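Local structure of hypothetical protein PH0802 (Pyrococcus horikoshii, 2DT4) at residues R15-L23 and L106-I116. The protein is of unknown function but carries the plant- and prokaryote-conserved (PPC) domain and assembles as a trimer, as in related PPC proteins. Sequence-based numbering, arbitrary orientation.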
loop_
_atom_site.group_PDB
_atom_site.type_symbol
_atom_site.label_atom_id
_atom_site.label_comp_id
_atom_site.label_asym_id
_atom_site.label_seq_id
_atom_site.Cartn_x
_atom_site.Cartn_y
_atom_site.Cartn_z
ATOM N N ARG A 15 3.778 -12.112 11.347
ATOM C CA ARG A 15 2.439 -12.054 11.872
ATOM C C ARG A 15 2.444 -11.596 13.307
ATOM O O ARG A 15 3.134 -12.158 14.151
ATOM C CB ARG A 15 1.746 -13.406 11.794
ATOM C CG ARG A 15 0.362 -13.330 12.357
ATOM C CD ARG A 15 -0.535 -14.436 11.919
ATOM N NE ARG A 15 -0.150 -15.697 12.513
ATOM C CZ ARG A 15 -0.647 -16.201 13.648
ATOM N NH1 ARG A 15 -0.254 -17.406 14.077
ATOM N NH2 ARG A 15 -1.473 -15.516 14.385
ATOM N N VAL A 16 1.644 -10.573 13.562
ATOM C CA VAL A 16 1.474 -10.023 14.889
ATOM C C VAL A 16 0.502 -10.922 15.669
ATOM O O VAL A 16 -0.562 -11.247 15.159
ATOM C CB VAL A 16 0.896 -8.582 14.785
ATOM C CG1 VAL A 16 0.668 -8.005 16.157
ATOM C CG2 VAL A 16 1.777 -7.685 13.968
ATOM N N PRO A 17 0.839 -11.314 16.906
ATOM C CA PRO A 17 -0.080 -12.135 17.697
ATOM C C PRO A 17 -1.474 -11.542 17.893
ATOM O O PRO A 17 -1.634 -10.336 18.084
ATOM C CB PRO A 17 0.651 -12.265 19.034
ATOM C CG PRO A 17 2.048 -12.178 18.690
ATOM C CD PRO A 17 2.109 -11.114 17.604
ATOM N N GLU A 18 -2.473 -12.427 17.872
ATOM C CA GLU A 18 -3.849 -12.073 18.217
ATOM C C GLU A 18 -3.871 -11.355 19.571
ATOM O O GLU A 18 -3.278 -11.820 20.563
ATOM C CB GLU A 18 -4.745 -13.311 18.252
ATOM C CG GLU A 18 -6.194 -13.018 18.629
ATOM C CD GLU A 18 -7.024 -14.261 18.893
ATOM O OE1 GLU A 18 -6.448 -15.349 19.148
ATOM O OE2 GLU A 18 -8.257 -14.123 18.861
ATOM N N GLY A 19 -4.652 -10.277 19.602
ATOM C CA GLY A 19 -4.828 -9.513 20.823
ATOM C C GLY A 19 -3.884 -8.372 21.095
ATOM O O GLY A 19 -4.161 -7.546 21.992
ATOM N N GLU A 20 -2.826 -8.253 20.283
ATOM C CA GLU A 20 -1.940 -7.102 20.452
ATOM C C GLU A 20 -2.690 -5.905 19.922
ATOM O O GLU A 20 -3.498 -6.047 18.972
ATOM C CB GLU A 20 -0.655 -7.271 19.632
ATOM C CG GLU A 20 0.310 -8.254 20.266
ATOM C CD GLU A 20 1.304 -7.616 21.248
ATOM O OE1 GLU A 20 1.328 -6.389 21.464
ATOM O OE2 GLU A 20 2.121 -8.385 21.803
ATOM N N GLU A 21 -2.271 -4.731 20.383
ATOM C CA GLU A 21 -2.764 -3.492 19.775
ATOM C C GLU A 21 -1.677 -3.217 18.737
ATOM O O GLU A 21 -0.484 -3.218 19.050
ATOM C CB GLU A 21 -2.887 -2.329 20.747
ATOM C CG GLU A 21 -3.609 -1.112 20.162
ATOM C CD GLU A 21 -2.752 -0.332 19.219
ATOM O OE1 GLU A 21 -1.643 0.089 19.632
ATOM O OE2 GLU A 21 -3.183 -0.109 18.066
ATOM N N LEU A 22 -2.126 -3.118 17.476
ATOM C CA LEU A 22 -1.159 -3.044 16.377
ATOM C C LEU A 22 -0.049 -1.978 16.457
ATOM O O LEU A 22 1.131 -2.281 16.216
ATOM C CB LEU A 22 -1.939 -2.930 15.070
ATOM C CG LEU A 22 -1.111 -2.994 13.787
ATOM C CD1 LEU A 22 -0.296 -4.274 13.750
ATOM C CD2 LEU A 22 -2.031 -2.874 12.566
ATOM N N LEU A 23 -0.421 -0.728 16.730
ATOM C CA LEU A 23 0.565 0.361 16.791
ATOM C C LEU A 23 1.561 0.105 17.913
ATOM O O LEU A 23 2.777 0.264 17.729
ATOM C CB LEU A 23 -0.058 1.772 16.923
ATOM C CG LEU A 23 -0.906 2.216 15.727
ATOM C CD1 LEU A 23 -1.625 3.491 16.105
ATOM C CD2 LEU A 23 -0.062 2.422 14.479
ATOM N N LEU A 106 -4.842 5.630 11.648
ATOM C CA LEU A 106 -5.086 4.597 12.637
ATOM C C LEU A 106 -4.744 5.139 14.018
ATOM O O LEU A 106 -3.612 5.489 14.285
ATOM C CB LEU A 106 -4.253 3.344 12.374
ATOM C CG LEU A 106 -4.508 2.205 13.355
ATOM C CD1 LEU A 106 -5.945 1.693 13.311
ATOM C CD2 LEU A 106 -3.515 1.086 13.090
ATOM N N VAL A 107 -5.754 5.220 14.871
ATOM C CA VAL A 107 -5.599 5.668 16.251
ATOM C C VAL A 107 -5.250 4.483 17.144
ATOM O O VAL A 107 -4.308 4.570 17.938
ATOM C CB VAL A 107 -6.876 6.383 16.755
ATOM C CG1 VAL A 107 -6.741 6.719 18.264
ATOM C CG2 VAL A 107 -7.090 7.627 15.930
ATOM N N GLU A 108 -5.983 3.379 16.999
ATOM C CA GLU A 108 -5.632 2.109 17.655
ATOM C C GLU A 108 -6.415 0.976 17.038
ATOM O O GLU A 108 -7.468 1.210 16.450
ATOM C CB GLU A 108 -5.908 2.166 19.160
ATOM C CG GLU A 108 -7.348 2.396 19.519
ATOM C CD GLU A 108 -7.624 2.267 21.026
ATOM O OE1 GLU A 108 -7.222 3.152 21.786
ATOM O OE2 GLU A 108 -8.237 1.278 21.450
ATOM N N GLY A 109 -5.933 -0.257 17.201
ATOM C CA GLY A 109 -6.689 -1.375 16.670
ATOM C C GLY A 109 -6.169 -2.679 17.238
ATOM O O GLY A 109 -4.964 -2.978 17.197
ATOM N N GLU A 110 -7.115 -3.473 17.713
ATOM C CA GLU A 110 -6.763 -4.775 18.273
ATOM C C GLU A 110 -6.571 -5.752 17.114
ATOM O O GLU A 110 -7.430 -5.888 16.241
ATOM C CB GLU A 110 -7.870 -5.267 19.212
ATOM C CG GLU A 110 -7.544 -6.596 19.810
ATOM C CD GLU A 110 -8.664 -7.102 20.697
ATOM O OE1 GLU A 110 -9.142 -6.322 21.539
ATOM O OE2 GLU A 110 -9.081 -8.255 20.498
ATOM N N VAL A 111 -5.453 -6.448 17.115
ATOM C CA VAL A 111 -5.178 -7.424 16.051
ATOM C C VAL A 111 -5.869 -8.775 16.170
ATOM O O VAL A 111 -5.643 -9.445 17.174
ATOM C CB VAL A 111 -3.682 -7.773 16.046
ATOM C CG1 VAL A 111 -3.354 -8.974 15.126
ATOM C CG2 VAL A 111 -2.857 -6.543 15.690
ATOM N N PHE A 112 -6.522 -9.118 15.025
ATOM C CA PHE A 112 -6.976 -10.525 15.023
ATOM C C PHE A 112 -5.859 -11.236 14.304
ATOM O O PHE A 112 -5.210 -12.102 14.845
ATOM C CB PHE A 112 -8.396 -10.652 14.363
ATOM C CG PHE A 112 -8.885 -12.065 14.218
ATOM C CD1 PHE A 112 -8.971 -12.905 15.336
ATOM C CD2 PHE A 112 -9.197 -12.568 12.972
ATOM C CE1 PHE A 112 -9.406 -14.231 15.189
ATOM C CE2 PHE A 112 -9.625 -13.885 12.824
ATOM C CZ PHE A 112 -9.719 -14.715 13.940
ATOM N N VAL A 113 -5.659 -10.789 13.053
ATOM C CA VAL A 113 -4.533 -11.273 12.217
ATOM C C VAL A 113 -3.935 -9.992 11.660
ATOM O O VAL A 113 -4.658 -9.155 11.176
ATOM C CB VAL A 113 -4.938 -12.180 11.055
ATOM C CG1 VAL A 113 -3.750 -12.460 10.062
ATOM C CG2 VAL A 113 -5.514 -13.493 11.609
ATOM N N ALA A 114 -2.590 -9.913 11.631
ATOM C CA ALA A 114 -1.937 -8.744 10.997
ATOM C C ALA A 114 -0.617 -9.284 10.444
ATOM O O ALA A 114 0.201 -9.854 11.207
ATOM C CB ALA A 114 -1.701 -7.539 11.866
ATOM N N GLU A 115 -0.448 -9.143 9.135
ATOM C CA GLU A 115 0.697 -9.620 8.410
ATOM C C GLU A 115 1.369 -8.348 7.935
ATOM O O GLU A 115 0.873 -7.649 7.029
ATOM C CB GLU A 115 0.290 -10.551 7.265
ATOM C CG GLU A 115 -0.327 -11.838 7.809
ATOM C CD GLU A 115 -0.978 -12.733 6.775
ATOM O OE1 GLU A 115 -1.013 -12.406 5.576
ATOM O OE2 GLU A 115 -1.508 -13.797 7.170
ATOM N N ILE A 116 2.431 -8.021 8.648
ATOM C CA ILE A 116 3.156 -6.771 8.449
ATOM C C ILE A 116 4.548 -6.937 7.806
ATOM O O ILE A 116 5.349 -7.819 8.216
ATOM C CB ILE A 116 3.326 -6.125 9.858
ATOM C CG1 ILE A 116 1.982 -5.912 10.597
ATOM C CG2 ILE A 116 4.115 -4.836 9.756
ATOM C CD1 ILE A 116 0.891 -5.177 9.853
HETATM O O HOH W 1 -2.511 -12.944 14.364
HETATM O O HOH W 2 -2.263 3.117 19.485
#
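Glu21 reaches Gly109 because its CG stands anti to the backbone N (chi1 -171°) and its chain then bends at chi2 (-76°). This places OE2 2.9 Å from Gly109 N, which meets it on the anti side, close to the carboxylate plane. The same OE2 takes Leu23 N, 3.1 Å away and well above that plane, so Glu21 is the N-cap of helix 22-33. With an alanine at Glu21, Gly109 N and Leu23 N would probably lose the acceptor they share, and the helix start its cap. The other oxygen, OE1, is hydrogen-bonded to Thr24 OG1.

Backbone bonds continue the contact. Val16 N donates to Ala114 O at 2.9 Å, Leu22 N to Gly109 O, and Val111 N to Glu20 O at 2.7 Å. At the type II turn of residues 17-20, Gly19 N donates to Val111 O at 2.8 Å. Val111 CG1 touches Val16 O, while its CG2 packs on Val16 CG1 and, at 3.8 Å, on Leu22 CB. Leu22 CD1 packs against Ala114 CB, 4.0 Å away. Leu23 and Leu106 run alongside each other, pointing opposite ways, Leu23 CG 3.9 Å from Leu106 CD2. A water joins Arg15 NH2, Val16 O and Phe112 O.

Arg15 NE is hydrogen-bonded to Trp138 O of the second subunit, and Glu18 OE1 to Tyr133 OH of that subunit. Strand 5-16 pairs antiparallel with strand 114-123, while the loop into helix 22-33 lies along strand 106-111 of the other sheet.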